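Long-range contact in RNA-binding protein RMD9, mitochondrial (Saccharomyces cerevisiae S288C, PDB 7A9X), which binds a dodecameric sequence element in the 3'-untranslated regions of mitochondrial mRNAs and takes part in their processing or stability: residues S225-I237 / V254-L267. Residues are numbered along the deposited sequence; the frame is centred on the assembly and turned at random.
Sequences SLTEPNELYNQII and VFIKAEDYEKALSL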
loop_
_atom_site.group_PDB
_atom_site.type_symbol
_atom_site.label_atom_id
_atom_site.label_comp_id
_atom_site.label_asym_id
_atom_site.label_seq_id
_atom_site.Cartn_x
_atom_site.Cartn_y
_atom_site.Cartn_z
ATOM N N SER A 225 2.503 27.909 7.070
ATOM C CA SER A 225 2.338 28.993 8.026
ATOM C C SER A 225 2.223 28.435 9.438
ATOM O O SER A 225 1.426 27.525 9.689
ATOM C CB SER A 225 1.101 29.826 7.691
ATOM O OG SER A 225 0.748 30.662 8.777
ATOM N N LEU A 226 3.023 28.979 10.351
ATOM C CA LEU A 226 2.946 28.633 11.761
ATOM C C LEU A 226 2.189 29.675 12.570
ATOM O O LEU A 226 2.121 29.562 13.797
ATOM C CB LEU A 226 4.349 28.439 12.343
ATOM C CG LEU A 226 5.137 27.208 11.885
ATOM C CD1 LEU A 226 5.890 27.481 10.588
ATOM C CD2 LEU A 226 6.087 26.739 12.977
ATOM N N THR A 227 1.613 30.680 11.909
ATOM C CA THR A 227 0.894 31.749 12.592
ATOM C C THR A 227 -0.315 31.207 13.341
ATOM O O THR A 227 -0.368 31.267 14.574
ATOM C CB THR A 227 0.456 32.819 11.591
ATOM O OG1 THR A 227 1.593 33.268 10.843
ATOM C CG2 THR A 227 -0.166 34.003 12.318
ATOM N N GLU A 228 -1.291 30.681 12.603
ATOM C CA GLU A 228 -2.460 30.083 13.241
ATOM C C GLU A 228 -2.109 28.923 14.169
ATOM O O GLU A 228 -2.721 28.834 15.248
ATOM C CB GLU A 228 -3.468 29.644 12.168
ATOM C CG GLU A 228 -4.809 29.179 12.718
ATOM C CD GLU A 228 -5.512 30.251 13.531
ATOM O OE1 GLU A 228 -5.854 29.985 14.703
ATOM O OE2 GLU A 228 -5.716 31.363 13.001
ATOM N N PRO A 229 -1.177 28.019 13.837
ATOM C CA PRO A 229 -0.784 27.000 14.831
ATOM C C PRO A 229 -0.243 27.582 16.130
ATOM O O PRO A 229 -0.687 27.178 17.213
ATOM C CB PRO A 229 0.278 26.185 14.080
ATOM C CG PRO A 229 -0.107 26.310 12.656
ATOM C CD PRO A 229 -0.616 27.713 12.505
ATOM N N ASN A 230 0.709 28.520 16.057
ATOM C CA ASN A 230 1.298 29.065 17.279
ATOM C C ASN A 230 0.273 29.817 18.118
ATOM O O ASN A 230 0.356 29.810 19.352
ATOM C CB ASN A 230 2.479 29.976 16.943
ATOM C CG ASN A 230 3.717 29.199 16.538
ATOM O OD1 ASN A 230 4.330 29.477 15.508
ATOM N ND2 ASN A 230 4.088 28.214 17.349
ATOM N N GLU A 231 -0.693 30.477 17.474
ATOM C CA GLU A 231 -1.771 31.111 18.226
ATOM C C GLU A 231 -2.628 30.069 18.934
ATOM O O GLU A 231 -2.992 30.242 20.103
ATOM C CB GLU A 231 -2.626 31.974 17.297
ATOM C CG GLU A 231 -3.792 32.663 17.991
ATOM C CD GLU A 231 -4.728 33.348 17.014
ATOM O OE1 GLU A 231 -4.265 33.756 15.928
ATOM O OE2 GLU A 231 -5.930 33.473 17.330
ATOM N N LEU A 232 -2.954 28.974 18.240
ATOM C CA LEU A 232 -3.674 27.879 18.880
ATOM C C LEU A 232 -2.850 27.235 19.988
ATOM O O LEU A 232 -3.410 26.802 21.001
ATOM C CB LEU A 232 -4.076 26.831 17.843
ATOM C CG LEU A 232 -5.179 27.239 16.865
ATOM C CD1 LEU A 232 -5.366 26.179 15.791
ATOM C CD2 LEU A 232 -6.484 27.485 17.606
ATOM N N TYR A 233 -1.527 27.165 19.819
ATOM C CA TYR A 233 -0.684 26.609 20.874
ATOM C C TYR A 233 -0.773 27.443 22.146
ATOM O O TYR A 233 -0.836 26.893 23.252
ATOM C CB TYR A 233 0.765 26.504 20.392
ATOM C CG TYR A 233 1.734 26.023 21.453
ATOM C CD1 TYR A 233 1.918 24.666 21.693
ATOM C CD2 TYR A 233 2.468 26.927 22.212
ATOM C CE1 TYR A 233 2.805 24.224 22.663
ATOM C CE2 TYR A 233 3.352 26.496 23.183
ATOM C CZ TYR A 233 3.520 25.145 23.405
ATOM O OH TYR A 233 4.402 24.718 24.372
ATOM N N ASN A 234 -0.791 28.775 22.010
ATOM C CA ASN A 234 -0.867 29.631 23.190
ATOM C C ASN A 234 -2.198 29.473 23.915
ATOM O O ASN A 234 -2.246 29.549 25.148
ATOM C CB ASN A 234 -0.653 31.097 22.799
ATOM C CG ASN A 234 0.667 31.333 22.100
ATOM O OD1 ASN A 234 1.597 30.534 22.214
ATOM N ND2 ASN A 234 0.758 32.438 21.365
ATOM N N GLN A 235 -3.285 29.252 23.174
ATOM C CA GLN A 235 -4.590 29.104 23.810
ATOM C C GLN A 235 -4.723 27.748 24.491
ATOM O O GLN A 235 -5.312 27.645 25.572
ATOM C CB GLN A 235 -5.701 29.291 22.777
ATOM C CG GLN A 235 -5.609 30.579 21.986
ATOM C CD GLN A 235 -6.615 30.639 20.852
ATOM O OE1 GLN A 235 -7.500 29.789 20.747
ATOM N NE2 GLN A 235 -6.480 31.643 19.993
ATOM N N ILE A 236 -4.170 26.701 23.880
ATOM C CA ILE A 236 -4.427 25.341 24.341
ATOM C C ILE A 236 -3.573 24.998 25.557
ATOM O O ILE A 236 -4.039 24.322 26.481
ATOM C CB ILE A 236 -4.204 24.352 23.181
ATOM C CG1 ILE A 236 -5.292 24.531 22.118
ATOM C CG2 ILE A 236 -4.164 22.916 23.679
ATOM C CD1 ILE A 236 -6.694 24.609 22.685
ATOM N N ILE A 237 -2.323 25.469 25.585
ATOM C CA ILE A 237 -1.393 25.080 26.645
ATOM C C ILE A 237 -1.936 25.459 28.018
ATOM O O ILE A 237 -1.837 24.685 28.978
ATOM C CB ILE A 237 -0.007 25.703 26.391
ATOM C CG1 ILE A 237 0.769 24.858 25.385
ATOM C CG2 ILE A 237 0.782 25.834 27.684
ATOM C CD1 ILE A 237 1.048 23.451 25.865
ATOM N N VAL A 254 1.718 18.986 13.064
ATOM C CA VAL A 254 2.255 20.183 12.422
ATOM C C VAL A 254 3.612 20.537 13.018
ATOM O O VAL A 254 4.587 20.774 12.295
ATOM C CB VAL A 254 1.260 21.352 12.550
ATOM C CG1 VAL A 254 1.908 22.655 12.104
ATOM C CG2 VAL A 254 0.005 21.077 11.740
ATOM N N PHE A 255 3.694 20.563 14.349
ATOM C CA PHE A 255 4.930 20.942 15.022
ATOM C C PHE A 255 6.036 19.911 14.832
ATOM O O PHE A 255 7.217 20.269 14.899
ATOM C CB PHE A 255 4.655 21.173 16.508
ATOM C CG PHE A 255 3.932 22.458 16.792
ATOM C CD1 PHE A 255 4.292 23.621 16.132
ATOM C CD2 PHE A 255 2.891 22.505 17.704
ATOM C CE1 PHE A 255 3.637 24.810 16.381
ATOM C CE2 PHE A 255 2.229 23.693 17.959
ATOM C CZ PHE A 255 2.603 24.847 17.295
ATOM N N ILE A 256 5.682 18.646 14.601
ATOM C CA ILE A 256 6.688 17.641 14.270
ATOM C C ILE A 256 7.288 17.930 12.900
ATOM O O ILE A 256 8.513 17.923 12.725
ATOM C CB ILE A 256 6.075 16.230 14.332
ATOM C CG1 ILE A 256 5.795 15.831 15.782
ATOM C CG2 ILE A 256 6.990 15.217 13.663
ATOM C CD1 ILE A 256 5.152 14.464 15.923
ATOM N N LYS A 257 6.431 18.186 11.907
ATOM C CA LYS A 257 6.915 18.580 10.588
ATOM C C LYS A 257 7.708 19.879 10.655
ATOM O O LYS A 257 8.742 20.017 9.992
ATOM C CB LYS A 257 5.742 18.724 9.618
ATOM C CG LYS A 257 5.165 17.409 9.121
ATOM C CD LYS A 257 6.101 16.733 8.133
ATOM C CE LYS A 257 5.466 15.484 7.547
ATOM N NZ LYS A 257 6.335 14.865 6.510
ATOM N N ALA A 258 7.241 20.845 11.449
ATOM C CA ALA A 258 7.967 22.101 11.590
ATOM C C ALA A 258 9.206 21.969 12.463
ATOM O O ALA A 258 9.950 22.944 12.601
ATOM C CB ALA A 258 7.044 23.180 12.158
ATOM N N GLU A 259 9.435 20.794 13.050
ATOM C CA GLU A 259 10.585 20.509 13.905
ATOM C C GLU A 259 10.611 21.379 15.157
ATOM O O GLU A 259 11.660 21.518 15.796
ATOM C CB GLU A 259 11.903 20.642 13.135
ATOM C CG GLU A 259 11.946 19.802 11.868
ATOM C CD GLU A 259 13.354 19.588 11.354
ATOM O OE1 GLU A 259 14.141 18.903 12.044
ATOM O OE2 GLU A 259 13.673 20.101 10.262
ATOM N N ASP A 260 9.472 21.972 15.521
ATOM C CA ASP A 260 9.314 22.606 16.828
ATOM C C ASP A 260 8.907 21.517 17.820
ATOM O O ASP A 260 7.764 21.419 18.273
ATOM C CB ASP A 260 8.298 23.740 16.772
ATOM C CG ASP A 260 8.353 24.639 17.997
ATOM O OD1 ASP A 260 8.795 24.179 19.067
ATOM O OD2 ASP A 260 7.955 25.817 17.887
ATOM N N TYR A 261 9.895 20.692 18.169
ATOM C CA TYR A 261 9.620 19.477 18.925
ATOM C C TYR A 261 9.188 19.768 20.357
ATOM O O TYR A 261 8.399 19.006 20.926
ATOM C CB TYR A 261 10.849 18.567 18.907
ATOM C CG TYR A 261 11.250 18.137 17.512
ATOM C CD1 TYR A 261 10.421 17.321 16.753
ATOM C CD2 TYR A 261 12.455 18.545 16.954
ATOM C CE1 TYR A 261 10.779 16.921 15.478
ATOM C CE2 TYR A 261 12.822 18.152 15.677
ATOM C CZ TYR A 261 11.979 17.339 14.945
ATOM O OH TYR A 261 12.330 16.939 13.676
ATOM N N GLU A 262 9.687 20.854 20.956
ATOM C CA GLU A 262 9.301 21.171 22.328
ATOM C C GLU A 262 7.810 21.466 22.426
ATOM O O GLU A 262 7.152 21.056 23.388
ATOM C CB GLU A 262 10.121 22.348 22.856
ATOM C CG GLU A 262 11.556 21.992 23.208
ATOM C CD GLU A 262 12.219 23.034 24.089
ATOM O OE1 GLU A 262 11.552 24.027 24.446
ATOM O OE2 GLU A 262 13.409 22.858 24.427
ATOM N N LYS A 263 7.256 22.175 21.439
ATOM C CA LYS A 263 5.816 22.392 21.421
ATOM C C LYS A 263 5.064 21.111 21.078
ATOM O O LYS A 263 3.946 20.901 21.565
ATOM C CB LYS A 263 5.462 23.499 20.430
ATOM C CG LYS A 263 5.980 24.875 20.824
ATOM C CD LYS A 263 5.458 25.950 19.883
ATOM C CE LYS A 263 5.962 27.325 20.288
ATOM N NZ LYS A 263 7.448 27.371 20.363
ATOM N N ALA A 264 5.658 20.248 20.252
ATOM C CA ALA A 264 5.018 18.977 19.928
ATOM C C ALA A 264 4.996 18.045 21.134
ATOM O O ALA A 264 3.988 17.379 21.392
ATOM C CB ALA A 264 5.734 18.314 18.751
ATOM N N LEU A 265 6.097 17.989 21.887
ATOM C CA LEU A 265 6.147 17.126 23.063
ATOM C C LEU A 265 5.321 17.687 24.213
ATOM O O LEU A 265 4.777 16.919 25.015
ATOM C CB LEU A 265 7.595 16.925 23.505
ATOM C CG LEU A 265 8.498 16.181 22.525
ATOM C CD1 LEU A 265 9.950 16.359 22.919
ATOM C CD2 LEU A 265 8.140 14.704 22.475
ATOM N N SER A 266 5.221 19.013 24.316
ATOM C CA SER A 266 4.422 19.614 25.380
ATOM C C SER A 266 2.941 19.312 25.189
ATOM O O SER A 266 2.249 18.920 26.137
ATOM C CB SER A 266 4.665 21.122 25.430
ATOM O OG SER A 266 3.887 21.735 26.441
ATOM N N LEU A 267 2.434 19.494 23.966
ATOM C CA LEU A 267 1.049 19.136 23.683
ATOM C C LEU A 267 0.826 17.635 23.805
ATOM O O LEU A 267 -0.262 17.201 24.202
ATOM C CB LEU A 267 0.656 19.619 22.286
ATOM C CG LEU A 267 0.719 21.126 22.025
ATOM C CD1 LEU A 267 0.786 21.394 20.531
ATOM C CD2 LEU A 267 -0.477 21.832 22.642
#
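Tyr233 holds its CG opposite the backbone N (chi1 176°), which swings the ring out to the helix 261-270, where Lys263 sends its side chain back over it; the lysine is extended at chi2 and chi3 and bent at chi4. Its aliphatic part makes a CH-pi contact, CG lying 3.8 Å from the centroid of the Tyr233 ring. A long, flexible lysine suits this place: its methylenes cover the aromatic face, while its NZ forms a salt bridge with OD2 of Asp260, the N-cap residue, whose OD1 also accepts a weak bond from Lys263 N. Ile237, one turn on from Tyr233, lays CG1 against the opposite face of the ring, and Leu267 CD1 meets the ring edge at Tyr233 CD1, 3.7 Å away. A flat tyrosine, with two faces and an edge to offer, thus suits the knob in a hole formed by Lys263, Leu267, Ser266 and Phe255; its OH lies 3.7 Å from Ser266 OG. The Phe255 ring is nearly perpendicular to it (planes at 89°), and its CZ also reaches Pro229 CB. With alanine at position 233, Lys263 and Ile237 would probably lose the ring between them, and Leu267 and Phe255 the surface they pack on. Ile237 CD1 and Ile236 CG2 both touch Leu267 CD2, continuing the apolar contact. At the other end, small Ala258 lets Leu226 CD2 approach its CB to 3.8 Å. Helix 227-237 and the first turns of helix 261-270, probably from PPR2 and PPR3, run 37° apart, as second helices of successive hairpins do in a pentatricopeptide solenoid; Tyr220 of helix 209-223 touches Leu226 and Ala258, and Leu251 of helix 245-257 backs Pro229 and Leu267.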